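Local atomic coordinates of 2-dehydro-3-deoxy-D-arabinonate dehydratase (Sulfolobus solfataricus, PDB entry 2Q18), a protein that catalyses the dehydration of 2-dehydro-3-deoxy-D-arabinonate to 2,5-dioxopentanoate, a step in the pentose oxidation pathway that turns D-arabinonate into 2-oxoglutarate. Residues K2-V7 / I51-L56; I65-P70 / V125-A130; K69-P74 / C188-V193; P121-G126 / S181-G186; E269-I274 / T281-V286. All coordinates share one frame; numbering follows the deposited sequence.

Interaction 1 of 5, residues K2-V7 / I51-L56; sequences KLFRVV and IDYQSL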
# COMPACT_ATOMS: atom_id res chain seq x y z
N LYS A 2 3.75 -15.01 25.97
CA LYS A 2 2.61 -15.69 25.38
C LYS A 2 1.80 -14.69 24.57
O LYS A 2 1.25 -13.72 25.10
CB LYS A 2 1.76 -16.40 26.44
CG LYS A 2 2.54 -17.42 27.25
CD LYS A 2 1.68 -18.18 28.23
CE LYS A 2 2.53 -19.17 29.02
NZ LYS A 2 1.73 -19.98 29.97
N LEU A 3 1.74 -14.94 23.27
CA LEU A 3 1.22 -13.98 22.31
C LEU A 3 -0.21 -14.33 21.91
O LEU A 3 -0.51 -15.47 21.57
CB LEU A 3 2.15 -13.97 21.09
CG LEU A 3 1.89 -13.06 19.90
CD1 LEU A 3 3.23 -12.62 19.32
CD2 LEU A 3 1.08 -13.82 18.86
N PHE A 4 -1.09 -13.34 21.96
CA PHE A 4 -2.45 -13.49 21.46
C PHE A 4 -2.86 -12.31 20.59
O PHE A 4 -2.16 -11.30 20.52
CB PHE A 4 -3.46 -13.76 22.60
CG PHE A 4 -3.60 -12.63 23.61
CD1 PHE A 4 -2.67 -12.47 24.63
CD2 PHE A 4 -4.69 -11.77 23.55
CE1 PHE A 4 -2.81 -11.45 25.58
CE2 PHE A 4 -4.84 -10.74 24.49
CZ PHE A 4 -3.90 -10.58 25.51
N ARG A 5 -3.98 -12.46 19.89
CA ARG A 5 -4.45 -11.42 18.99
C ARG A 5 -5.97 -11.30 19.09
O ARG A 5 -6.68 -12.30 19.24
CB ARG A 5 -4.02 -11.73 17.54
CG ARG A 5 -4.25 -10.59 16.53
CD ARG A 5 -3.65 -10.92 15.16
NE ARG A 5 -4.27 -12.11 14.57
CZ ARG A 5 -4.24 -12.41 13.27
NH1 ARG A 5 -3.62 -11.61 12.41
NH2 ARG A 5 -4.83 -13.52 12.84
N VAL A 6 -6.44 -10.06 19.02
CA VAL A 6 -7.87 -9.78 18.99
C VAL A 6 -8.23 -9.08 17.69
O VAL A 6 -7.38 -8.44 17.06
CB VAL A 6 -8.33 -8.90 20.20
CG1 VAL A 6 -7.90 -9.53 21.53
CG2 VAL A 6 -7.81 -7.46 20.09
N VAL A 7 -9.49 -9.22 17.29
CA VAL A 7 -10.05 -8.42 16.21
C VAL A 7 -10.98 -7.39 16.85
O VAL A 7 -11.76 -7.71 17.75
CB VAL A 7 -10.73 -9.30 15.11
CG1 VAL A 7 -11.91 -10.11 15.67
CG2 VAL A 7 -11.16 -8.45 13.91
N ILE A 51 -6.95 -4.81 29.55
CA ILE A 51 -7.08 -5.96 28.67
C ILE A 51 -7.15 -7.20 29.57
O ILE A 51 -6.14 -7.63 30.14
CB ILE A 51 -5.92 -6.08 27.63
CG1 ILE A 51 -5.76 -4.78 26.82
CG2 ILE A 51 -6.11 -7.30 26.72
CD1 ILE A 51 -7.01 -4.34 26.06
N ASP A 52 -8.35 -7.74 29.70
CA ASP A 52 -8.58 -8.86 30.60
C ASP A 52 -8.38 -10.18 29.86
O ASP A 52 -9.31 -10.76 29.32
CB ASP A 52 -9.99 -8.76 31.20
CG ASP A 52 -10.20 -9.71 32.38
OD1 ASP A 52 -9.38 -10.62 32.61
OD2 ASP A 52 -11.23 -9.54 33.08
N TYR A 53 -7.12 -10.63 29.87
CA TYR A 53 -6.71 -11.85 29.17
C TYR A 53 -7.48 -13.09 29.62
O TYR A 53 -7.98 -13.86 28.79
CB TYR A 53 -5.20 -12.04 29.34
CG TYR A 53 -4.65 -13.39 28.94
CD1 TYR A 53 -4.63 -13.80 27.60
CD2 TYR A 53 -4.12 -14.26 29.90
CE1 TYR A 53 -4.11 -15.05 27.24
CE2 TYR A 53 -3.60 -15.50 29.55
CZ TYR A 53 -3.59 -15.89 28.22
OH TYR A 53 -3.08 -17.11 27.87
N GLN A 54 -7.60 -13.28 30.93
CA GLN A 54 -8.33 -14.43 31.49
C GLN A 54 -9.80 -14.44 31.06
O GLN A 54 -10.33 -15.50 30.73
CB GLN A 54 -8.21 -14.50 33.01
CG GLN A 54 -6.80 -14.81 33.53
CD GLN A 54 -6.25 -16.17 33.06
OE1 GLN A 54 -5.04 -16.34 32.94
NE2 GLN A 54 -7.14 -17.13 32.82
N SER A 55 -10.43 -13.27 31.04
CA SER A 55 -11.81 -13.14 30.55
C SER A 55 -11.93 -13.44 29.06
O SER A 55 -12.89 -14.09 28.64
CB SER A 55 -12.39 -11.76 30.83
OG SER A 55 -12.69 -11.61 32.21
N LEU A 56 -10.97 -12.96 28.27
CA LEU A 56 -10.94 -13.25 26.83
C LEU A 56 -10.87 -14.75 26.57
O LEU A 56 -11.55 -15.25 25.68
CB LEU A 56 -9.77 -12.55 26.13
CG LEU A 56 -9.91 -11.07 25.74
CD1 LEU A 56 -8.58 -10.56 25.17
CD2 LEU A 56 -11.04 -10.85 24.74
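With CG set between its backbone N and carbonyl carbon (chi1 63°), Phe-4 carries its ring off strand 2-7 toward the helix start at 51-56, where Tyr-53, whose CG is anti to the backbone N (chi1 167°), meets it through CD1. Tyr-53 CD1 lies over one face of the Phe-4 ring, offset toward the rim, and comes 3.6 Å from Phe-4 CE1. The ring planes are 37° apart, an oblique pairing. At the edge of the Phe-4 ring, near its plane, Ile-51 CG2 sits 4.1 Å from CZ. Leu-56 CD1 serves two partners, 3.8 Å from Phe-4 CE2 and equally far from Val-6 CG1, so a branched leucine suits a place between the flat ring and the valine. An alanine in place of Phe-4 would probably leave Tyr-53 CD1, Ile-51 CG2 and much of Leu-56 CD1 facing a gap. The helix start is fixed by Asp-52, an N-cap residue whose OD1 accepts from Ser-55 N at 3.3 Å, while its OD2 takes the bond from Ser-55 OG. The contact thus lays helix 53-59 against strand 2-8, whose neighbours 11-17 and 188-195 add Tyr-15 and Val-193 beside Phe-4, and strand 65-67 adds Ile-65 beside Val-6 and Leu-56.

Interaction 2 of 5, residues I65-P70 / V125-A130; sequences IRITKP and VGHGEA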
# COMPACT_ATOMS: atom_id res chain seq x y z
N ILE A 65 -13.68 -6.06 21.58
CA ILE A 65 -12.56 -6.92 21.18
C ILE A 65 -12.90 -8.41 21.29
O ILE A 65 -13.57 -8.84 22.24
CB ILE A 65 -11.23 -6.60 21.94
CG1 ILE A 65 -11.31 -7.01 23.42
CG2 ILE A 65 -10.85 -5.12 21.78
CD1 ILE A 65 -9.99 -6.93 24.18
N ARG A 66 -12.43 -9.19 20.32
CA ARG A 66 -12.66 -10.63 20.31
C ARG A 66 -11.36 -11.37 19.98
O ARG A 66 -10.70 -11.06 18.98
CB ARG A 66 -13.75 -10.99 19.30
CG ARG A 66 -14.10 -12.47 19.27
CD ARG A 66 -15.19 -12.79 18.25
NE ARG A 66 -14.81 -12.50 16.87
CZ ARG A 66 -14.02 -13.26 16.12
NH1 ARG A 66 -13.50 -14.38 16.60
NH2 ARG A 66 -13.75 -12.90 14.87
N ILE A 67 -11.00 -12.34 20.82
CA ILE A 67 -9.80 -13.15 20.59
C ILE A 67 -9.96 -13.96 19.29
O ILE A 67 -11.07 -14.34 18.91
CB ILE A 67 -9.46 -14.04 21.82
CG1 ILE A 67 -8.03 -14.59 21.73
CG2 ILE A 67 -10.52 -15.15 22.02
CD1 ILE A 67 -7.49 -15.20 23.02
N THR A 68 -8.85 -14.18 18.60
CA THR A 68 -8.88 -14.92 17.33
C THR A 68 -7.58 -15.72 17.17
O THR A 68 -6.87 -15.95 18.15
CB THR A 68 -9.18 -13.96 16.13
OG1 THR A 68 -9.35 -14.73 14.93
CG2 THR A 68 -8.07 -12.90 15.94
N LYS A 69 -7.29 -16.16 15.95
CA LYS A 69 -5.98 -16.76 15.64
C LYS A 69 -4.89 -15.78 16.07
O LYS A 69 -4.98 -14.59 15.74
CB LYS A 69 -5.85 -17.03 14.14
CG LYS A 69 -6.75 -18.12 13.60
CD LYS A 69 -6.68 -18.20 12.07
CE LYS A 69 -7.51 -17.10 11.42
NZ LYS A 69 -7.74 -17.34 9.99
N PRO A 70 -3.88 -16.24 16.83
CA PRO A 70 -2.80 -15.35 17.25
C PRO A 70 -1.93 -14.81 16.10
O PRO A 70 -1.33 -13.74 16.23
CB PRO A 70 -1.97 -16.21 18.21
CG PRO A 70 -2.32 -17.61 17.89
CD PRO A 70 -3.73 -17.60 17.38
N VAL A 125 -9.14 -21.39 11.84
CA VAL A 125 -9.91 -20.59 12.79
C VAL A 125 -9.17 -20.56 14.12
O VAL A 125 -8.19 -21.29 14.31
CB VAL A 125 -11.36 -21.12 12.99
CG1 VAL A 125 -12.08 -21.23 11.64
CG2 VAL A 125 -11.38 -22.45 13.72
N GLY A 126 -9.62 -19.70 15.03
CA GLY A 126 -8.98 -19.56 16.33
C GLY A 126 -9.89 -19.91 17.50
O GLY A 126 -10.99 -20.43 17.32
N HIS A 127 -9.38 -19.64 18.69
CA HIS A 127 -10.11 -19.81 19.95
C HIS A 127 -11.48 -19.14 19.88
O HIS A 127 -11.59 -17.96 19.52
CB HIS A 127 -9.27 -19.23 21.08
CG HIS A 127 -9.78 -19.55 22.45
ND1 HIS A 127 -9.87 -20.84 22.94
CD2 HIS A 127 -10.20 -18.74 23.46
CE1 HIS A 127 -10.33 -20.81 24.17
NE2 HIS A 127 -10.54 -19.55 24.51
N GLY A 128 -12.53 -19.91 20.19
CA GLY A 128 -13.89 -19.37 20.25
C GLY A 128 -14.61 -19.32 18.92
O GLY A 128 -15.79 -18.94 18.86
N GLU A 129 -13.92 -19.70 17.85
CA GLU A 129 -14.52 -19.71 16.52
C GLU A 129 -14.84 -21.15 16.14
O GLU A 129 -14.30 -22.08 16.73
CB GLU A 129 -13.56 -19.07 15.50
CG GLU A 129 -13.08 -17.67 15.94
CD GLU A 129 -12.03 -17.06 15.01
OE1 GLU A 129 -11.38 -17.80 14.24
OE2 GLU A 129 -11.85 -15.82 15.07
N ALA A 130 -15.71 -21.33 15.16
CA ALA A 130 -16.19 -22.66 14.80
C ALA A 130 -15.27 -23.42 13.84
O ALA A 130 -14.86 -22.88 12.80
CB ALA A 130 -17.60 -22.59 14.22
O HOH W 1 -13.28 -15.85 19.57
O HOH W 2 -12.21 -13.98 12.68
O HOH W 3 -6.68 -18.69 18.83
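Charge and hydrogen bonding centre on Glu-129, whose carboxylate is gripped from both segments. Glu-129 OE2 accepts from Arg-66 NH1 through its anti lone pair, a nearly straight salt bridge of 2.7 Å and 176°, with the oxygen in the guanidinium plane. Thr-68 OG1 also donates to Glu-129 OE2, at 2.7 Å, from the syn side and somewhat out of the carboxylate plane. The other oxygen, Glu-129 OE1, accepts from Gly-126 N at 2.7 Å, bracing the type II turn 126-129. Three grips would hold the carboxylate's rotation, and the cationic arginine would probably favour its ionised form. A glutamine in place of Glu-129 would probably leave the Arg-66 charge without its mate and weaken the clasp between the two segments.

Water extends the polar network: one molecule links Ile-67 O to His-127 O, another joins Arg-66 NH2 to Glu-129 OE2, and a third bridges Thr-68 O and His-127 N.

Van der Waals contact is slighter. The Lys-69 methylene CG lies against the Val-125 backbone, 3.5 Å from Val-125 C, and Ile-67 CG2 meets the edge of the His-127 ring 3.9 Å from CD2. Gly-126 suits its place because a CB there would run into Lys-69 N.

The Lys-69 amine goes on to Pro-121 O and Cys-124 O. Val-125 bonds through its backbone to Cys-188 and Phe-190 of strand 188-195, and His-127 NE2 to Leu-57 O of helix 53-59.

Interaction 3 of 5, residues K69-P74 / C188-V193; sequences KPIDPP and CAFGPV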
# COMPACT_ATOMS: atom_id res chain seq x y z
N LYS A 69 -7.29 -16.16 15.95
CA LYS A 69 -5.98 -16.76 15.64
C LYS A 69 -4.89 -15.78 16.07
O LYS A 69 -4.98 -14.59 15.74
CB LYS A 69 -5.85 -17.03 14.14
CG LYS A 69 -6.75 -18.12 13.60
CD LYS A 69 -6.68 -18.20 12.07
CE LYS A 69 -7.51 -17.10 11.42
NZ LYS A 69 -7.74 -17.34 9.99
N PRO A 70 -3.88 -16.24 16.83
CA PRO A 70 -2.80 -15.35 17.25
C PRO A 70 -1.93 -14.81 16.10
O PRO A 70 -1.33 -13.74 16.23
CB PRO A 70 -1.97 -16.21 18.21
CG PRO A 70 -2.32 -17.61 17.89
CD PRO A 70 -3.73 -17.60 17.38
N ILE A 71 -1.85 -15.56 15.00
CA ILE A 71 -1.17 -15.11 13.77
C ILE A 71 -1.96 -15.60 12.56
O ILE A 71 -2.84 -16.45 12.69
CB ILE A 71 0.30 -15.64 13.64
CG1 ILE A 71 0.34 -17.17 13.53
CG2 ILE A 71 1.21 -15.10 14.76
CD1 ILE A 71 1.71 -17.75 13.17
N ASP A 72 -1.63 -15.04 11.40
CA ASP A 72 -2.06 -15.61 10.13
C ASP A 72 -0.89 -16.45 9.58
O ASP A 72 0.05 -15.89 9.01
CB ASP A 72 -2.43 -14.50 9.13
CG ASP A 72 -3.61 -13.65 9.61
OD1 ASP A 72 -4.64 -14.22 10.01
OD2 ASP A 72 -3.49 -12.40 9.59
N PRO A 73 -0.94 -17.78 9.76
CA PRO A 73 0.17 -18.61 9.30
C PRO A 73 0.11 -18.75 7.77
O PRO A 73 -0.89 -19.25 7.25
CB PRO A 73 -0.07 -19.95 9.99
CG PRO A 73 -1.56 -20.01 10.18
CD PRO A 73 -2.03 -18.59 10.35
N PRO A 74 1.16 -18.31 7.06
CA PRO A 74 1.06 -18.34 5.60
C PRO A 74 0.83 -19.75 5.07
O PRO A 74 0.14 -19.93 4.07
CB PRO A 74 2.41 -17.78 5.14
CG PRO A 74 2.91 -16.98 6.31
CD PRO A 74 2.45 -17.76 7.51
N CYS A 188 -9.15 -26.54 10.46
CA CYS A 188 -7.98 -26.34 11.29
C CYS A 188 -8.21 -25.23 12.32
O CYS A 188 -8.73 -24.17 11.97
CB CYS A 188 -6.81 -25.95 10.37
SG CYS A 188 -5.28 -25.77 11.19
N ALA A 189 -7.82 -25.47 13.57
CA ALA A 189 -7.91 -24.45 14.62
C ALA A 189 -6.64 -24.41 15.45
O ALA A 189 -6.03 -25.45 15.69
CB ALA A 189 -9.11 -24.72 15.52
N PHE A 190 -6.25 -23.22 15.91
CA PHE A 190 -5.07 -23.11 16.76
C PHE A 190 -5.09 -21.91 17.70
O PHE A 190 -5.78 -20.93 17.46
CB PHE A 190 -3.76 -23.14 15.92
CG PHE A 190 -3.51 -21.89 15.12
CD1 PHE A 190 -2.68 -20.89 15.61
CD2 PHE A 190 -4.09 -21.73 13.87
CE1 PHE A 190 -2.44 -19.73 14.87
CE2 PHE A 190 -3.86 -20.57 13.12
CZ PHE A 190 -3.03 -19.57 13.62
N GLY A 191 -4.30 -22.02 18.77
CA GLY A 191 -4.24 -21.01 19.80
C GLY A 191 -4.45 -21.62 21.18
O GLY A 191 -4.14 -22.80 21.38
N PRO A 192 -4.99 -20.84 22.13
CA PRO A 192 -5.39 -19.43 21.99
C PRO A 192 -4.19 -18.48 21.95
O PRO A 192 -4.35 -17.30 21.63
CB PRO A 192 -6.25 -19.17 23.23
CG PRO A 192 -5.83 -20.19 24.23
CD PRO A 192 -5.25 -21.36 23.49
N VAL A 193 -3.02 -19.00 22.27
CA VAL A 193 -1.78 -18.24 22.28
C VAL A 193 -0.67 -18.97 21.53
O VAL A 193 -0.76 -20.18 21.29
CB VAL A 193 -1.27 -17.96 23.73
CG1 VAL A 193 -2.21 -17.01 24.48
CG2 VAL A 193 -1.06 -19.27 24.51
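A proline-rich linker, 69-74, leading from strand 65-67 to strand 76-80, wraps round the ring of Phe-190 on strand 188-195. Pro-70 CD comes 3.5 Å from Phe-190 CE1, with CG of the same proline close behind. Pro-73 meets the ring tip to tip, its CD 3.6 Å from Phe-190 CZ. At the ring edge, near its plane, Ile-71 O stands 3.3 Å from Phe-190 CZ, while Ile-71 CG1 touches Phe-190 CE1 at 4.0 Å. The methylenes of Lys-69 add to the cover, CG lying 3.8 Å from Phe-190 CE2. Compact prolines suit a chain that must bend closely about a flat ring. Gly-191 suits its own backbone angles, where a CB would jam against the preceding carbonyl oxygen; a cis peptide then leads into Pro-192, at which the strand turns a corner. Beyond the linker, Phe-190 touches Cys-124 of strand 124-125, and Gly-191 bonds through its backbone to Ile-161 of strand 156-167.

Interaction 4 of 5, residues P121-G126 / S181-G186; sequences PNRCVG and SKIYAG. With PO4 (phosphate ion), chain B.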
# COMPACT_ATOMS: atom_id res chain seq x y z
N PRO A 121 -4.07 -19.84 5.59
CA PRO A 121 -4.56 -19.09 6.75
C PRO A 121 -6.09 -18.89 6.79
O PRO A 121 -6.68 -18.90 7.88
CB PRO A 121 -3.83 -17.73 6.64
CG PRO A 121 -3.31 -17.66 5.23
CD PRO A 121 -3.05 -19.09 4.83
N ASN A 122 -6.72 -18.71 5.63
CA ASN A 122 -8.17 -18.50 5.56
C ASN A 122 -8.99 -19.77 5.85
O ASN A 122 -10.20 -19.68 6.08
CB ASN A 122 -8.56 -17.93 4.19
CG ASN A 122 -8.29 -18.90 3.05
OD1 ASN A 122 -7.16 -19.37 2.89
ND2 ASN A 122 -9.31 -19.18 2.25
N ARG A 123 -8.35 -20.93 5.83
CA ARG A 123 -9.01 -22.19 6.18
C ARG A 123 -8.84 -22.52 7.67
O ARG A 123 -9.39 -23.51 8.15
CB ARG A 123 -8.49 -23.34 5.32
CG ARG A 123 -8.93 -23.29 3.84
CD ARG A 123 -8.38 -24.49 3.08
NE ARG A 123 -8.83 -24.53 1.68
CZ ARG A 123 -8.21 -23.93 0.66
NH1 ARG A 123 -7.11 -23.22 0.87
NH2 ARG A 123 -8.70 -24.04 -0.57
N CYS A 124 -8.09 -21.68 8.39
CA CYS A 124 -7.89 -21.85 9.82
C CYS A 124 -8.82 -20.95 10.63
O CYS A 124 -9.22 -19.88 10.16
CB CYS A 124 -6.45 -21.52 10.21
SG CYS A 124 -5.19 -22.50 9.37
N VAL A 125 -9.14 -21.39 11.84
CA VAL A 125 -9.91 -20.59 12.79
C VAL A 125 -9.17 -20.56 14.12
O VAL A 125 -8.19 -21.29 14.31
CB VAL A 125 -11.36 -21.12 12.99
CG1 VAL A 125 -12.08 -21.23 11.64
CG2 VAL A 125 -11.38 -22.45 13.72
N GLY A 126 -9.62 -19.70 15.03
CA GLY A 126 -8.98 -19.56 16.33
C GLY A 126 -9.89 -19.91 17.50
O GLY A 126 -10.99 -20.43 17.32
N SER A 181 -9.94 -34.98 2.98
CA SER A 181 -10.28 -35.24 4.37
C SER A 181 -9.65 -34.22 5.32
O SER A 181 -10.06 -34.11 6.48
CB SER A 181 -9.86 -36.65 4.76
OG SER A 181 -8.48 -36.69 5.11
N LYS A 182 -8.66 -33.48 4.81
CA LYS A 182 -7.83 -32.60 5.64
C LYS A 182 -7.97 -31.10 5.34
O LYS A 182 -7.79 -30.29 6.23
CB LYS A 182 -6.35 -32.97 5.49
CG LYS A 182 -5.95 -34.31 6.10
CD LYS A 182 -5.75 -34.22 7.59
CE LYS A 182 -5.24 -35.53 8.16
NZ LYS A 182 -5.09 -35.44 9.64
N ILE A 183 -8.27 -30.76 4.08
CA ILE A 183 -8.19 -29.37 3.61
C ILE A 183 -9.55 -28.84 3.15
O ILE A 183 -10.07 -29.25 2.11
CB ILE A 183 -7.15 -29.19 2.45
CG1 ILE A 183 -5.84 -29.92 2.76
CG2 ILE A 183 -6.89 -27.69 2.17
CD1 ILE A 183 -4.91 -30.09 1.54
N TYR A 184 -10.11 -27.92 3.94
CA TYR A 184 -11.42 -27.33 3.66
C TYR A 184 -11.67 -26.17 4.65
O TYR A 184 -10.91 -26.00 5.59
CB TYR A 184 -12.54 -28.39 3.74
CG TYR A 184 -12.62 -29.12 5.07
CD1 TYR A 184 -13.44 -28.64 6.09
CD2 TYR A 184 -11.87 -30.27 5.30
CE1 TYR A 184 -13.51 -29.30 7.32
CE2 TYR A 184 -11.94 -30.94 6.53
CZ TYR A 184 -12.77 -30.44 7.53
OH TYR A 184 -12.86 -31.08 8.75
N ALA A 185 -12.72 -25.39 4.42
CA ALA A 185 -13.02 -24.25 5.30
C ALA A 185 -13.29 -24.74 6.72
O ALA A 185 -14.16 -25.58 6.93
CB ALA A 185 -14.20 -23.44 4.77
N GLY A 186 -12.52 -24.23 7.68
CA GLY A 186 -12.66 -24.62 9.08
C GLY A 186 -12.05 -25.97 9.43
O GLY A 186 -12.44 -26.58 10.44
P PO4 B . -2.83 -38.91 9.02
O1 PO4 B . -3.85 -38.13 9.81
O2 PO4 B . -2.63 -38.24 7.68
O3 PO4 B . -1.54 -38.93 9.80
O4 PO4 B . -3.29 -40.32 8.80
O HOH W 4 -12.14 -21.21 7.21
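This is a mostly buried contact between two loops, joining the 3-10 turn 121-123 before strand 124-125 to the chain that leaves helix 178-182. The side chain of Arg-123 does most of the work. Its aliphatic part lies alongside the backbone of Tyr-184, CB being 3.6 Å from Tyr-184 O, and Ile-183 CG2 packs 3.6 Å from CD, over one face of the guanidinium. The long extended arginine suits this place because its stem packs while its head reaches another subunit: NE bonds to Asn-244 and NH1 forms a salt bridge with Glu-75, both of the third subunit.

In this FAH-family fold the neighbouring residue Lys-182 belongs to the substrate site. Its NZ pairs with Asp-164 and Glu-143, two residues of the magnesium-binding site, and donates to phosphate oxygen O1 at 3.0 Å, the ion probably coming from the crystallisation liquor.

Backbone links are slight. Gly-186 N gives Arg-123 O a weak bond of 3.2 Å (127°), and a water donates to Asn-122 O while weakly accepting from the same Gly-186 N. The positive phi of Gly-186, 77°, suits a residue without a side chain. Val-125 CG1 approaches Gly-186 CA at 4.3 Å.

Interaction 5 of 5, residues E269-I274 / T281-V286; sequences EDIVEI and TLITPV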
# COMPACT_ATOMS: atom_id res chain seq x y z
N GLU A 269 -22.80 -28.16 16.72
CA GLU A 269 -22.90 -27.58 18.08
C GLU A 269 -22.07 -28.27 19.17
O GLU A 269 -22.08 -27.82 20.31
CB GLU A 269 -24.36 -27.36 18.53
CG GLU A 269 -25.24 -26.53 17.57
CD GLU A 269 -24.71 -25.12 17.28
OE1 GLU A 269 -23.82 -24.62 18.01
OE2 GLU A 269 -25.19 -24.50 16.30
N ASP A 270 -21.35 -29.35 18.83
CA ASP A 270 -20.36 -29.92 19.75
C ASP A 270 -19.34 -28.85 20.15
O ASP A 270 -19.11 -27.91 19.39
CB ASP A 270 -19.59 -31.09 19.10
CG ASP A 270 -20.35 -32.41 19.14
OD1 ASP A 270 -21.41 -32.50 19.80
OD2 ASP A 270 -19.87 -33.37 18.49
N ILE A 271 -18.75 -29.01 21.33
CA ILE A 271 -17.66 -28.14 21.75
C ILE A 271 -16.41 -29.00 21.92
O ILE A 271 -16.40 -29.96 22.69
CB ILE A 271 -17.95 -27.38 23.08
CG1 ILE A 271 -19.34 -26.70 23.08
CG2 ILE A 271 -16.82 -26.40 23.41
CD1 ILE A 271 -19.59 -25.67 21.97
N VAL A 272 -15.37 -28.63 21.17
CA VAL A 272 -14.08 -29.32 21.25
C VAL A 272 -13.13 -28.49 22.09
O VAL A 272 -12.90 -27.31 21.81
CB VAL A 272 -13.49 -29.59 19.84
CG1 VAL A 272 -12.11 -30.24 19.94
CG2 VAL A 272 -14.43 -30.46 19.02
N GLU A 273 -12.59 -29.10 23.14
CA GLU A 273 -11.68 -28.43 24.05
C GLU A 273 -10.38 -29.21 24.09
O GLU A 273 -10.39 -30.42 24.33
CB GLU A 273 -12.27 -28.32 25.45
CG GLU A 273 -13.69 -27.74 25.50
CD GLU A 273 -14.29 -27.73 26.90
OE1 GLU A 273 -13.65 -28.25 27.85
OE2 GLU A 273 -15.41 -27.20 27.06
N ILE A 274 -9.27 -28.53 23.85
CA ILE A 274 -7.95 -29.16 23.86
C ILE A 274 -7.02 -28.38 24.76
O ILE A 274 -6.80 -27.18 24.57
CB ILE A 274 -7.34 -29.28 22.43
CG1 ILE A 274 -8.29 -30.06 21.51
CG2 ILE A 274 -5.97 -29.96 22.49
CD1 ILE A 274 -8.07 -29.83 20.03
N THR A 281 -5.93 -23.72 26.94
CA THR A 281 -7.01 -24.54 26.42
C THR A 281 -7.63 -23.86 25.21
O THR A 281 -8.11 -22.73 25.30
CB THR A 281 -8.10 -24.81 27.50
OG1 THR A 281 -7.51 -25.50 28.61
CG2 THR A 281 -9.24 -25.66 26.94
N LEU A 282 -7.61 -24.56 24.08
CA LEU A 282 -8.23 -24.10 22.86
C LEU A 282 -9.66 -24.64 22.79
O LEU A 282 -9.87 -25.85 22.89
CB LEU A 282 -7.43 -24.59 21.64
CG LEU A 282 -7.99 -24.32 20.24
CD1 LEU A 282 -7.93 -22.83 19.90
CD2 LEU A 282 -7.22 -25.13 19.19
N ILE A 283 -10.62 -23.75 22.60
CA ILE A 283 -12.04 -24.12 22.61
C ILE A 283 -12.73 -23.69 21.32
O ILE A 283 -12.73 -22.50 20.98
CB ILE A 283 -12.78 -23.51 23.84
CG1 ILE A 283 -12.14 -23.99 25.15
CG2 ILE A 283 -14.28 -23.84 23.79
CD1 ILE A 283 -12.51 -23.14 26.37
N THR A 284 -13.31 -24.65 20.61
CA THR A 284 -14.01 -24.35 19.36
C THR A 284 -15.35 -25.08 19.26
O THR A 284 -15.39 -26.32 19.37
CB THR A 284 -13.15 -24.71 18.12
OG1 THR A 284 -12.91 -26.12 18.09
CG2 THR A 284 -11.81 -23.96 18.10
N PRO A 285 -16.44 -24.33 19.04
CA PRO A 285 -17.70 -24.97 18.65
C PRO A 285 -17.60 -25.61 17.27
O PRO A 285 -16.67 -25.30 16.51
CB PRO A 285 -18.71 -23.82 18.63
CG PRO A 285 -17.88 -22.58 18.50
CD PRO A 285 -16.57 -22.87 19.17
N VAL A 286 -18.53 -26.50 16.96
CA VAL A 286 -18.51 -27.25 15.71
C VAL A 286 -19.72 -26.87 14.87
O VAL A 286 -20.84 -26.75 15.39
CB VAL A 286 -18.49 -28.78 15.97
CG1 VAL A 286 -18.52 -29.56 14.66
CG2 VAL A 286 -17.28 -29.17 16.79
O HOH W 5 -10.33 -27.25 20.71
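Val-272 and Thr-284 form one hydrogen-bonded pair of an antiparallel beta hairpin, strands 271-276 and 280-288, with Ile-274 and Leu-282 the next. The bonds are well aligned: Val-272 N donates to Thr-284 O at 2.9 Å (172°), and Thr-284 N returns the bond to Val-272 O. The face carrying Val-272, Ile-274, Leu-282 and Thr-284 is buried and tightly packed. Val-272 CG2 also meets Val-286 CG2 at 3.8 Å, and residues of strands 131-133 and 156-167 cover the group. Branched valine and isoleucine suit such extended chains and fill the space between sheet and neighbours.

The other face, carrying Ile-271, Glu-273, Ile-283 and Pro-285, is partly exposed. Here Ile-271 CG2 touches Ile-283 CG2 at 3.6 Å, while Glu-273 lies side by side with Ile-283, its CG 4.1 Å from Ile-283 CG1, and makes a long, weak ion pair with Lys-211. Pro-285, lacking an N-H, suits a non-hydrogen-bonded position.

Toward the open end, exposed Glu-269 is joined through its N to Val-286 O, whereas Val-286 N gives Asp-270 O only a weak bond (124°). A water bridges the strands, donating to Val-272 O and, at 2.6 Å, to Leu-282 O.

How the interactions relate
From the N terminus, interaction 1 closes the first loop, bringing helix 53-59 back onto strand 2-8. Interaction 2 opens afterwards at 65-70 and reaches to 125-130; interaction 3 starts from the same stretch, sharing Lys-69 and Pro-70, but closes a far longer loop at 188-193. Interaction 4 lies wholly within that longer loop, and its first segment shares Val-125 and Gly-126 with interaction 2, so interaction 4 begins on the stretch where interaction 2 ends. Interaction 5 follows as a short local hairpin. Arg-5 links interaction 1 to Lys-69 and Asp-72, while Gly-128 N, bonded to Ile-283 O, ties interaction 2 to the hairpin. Together they join the N-terminal strands to the FAH-family region.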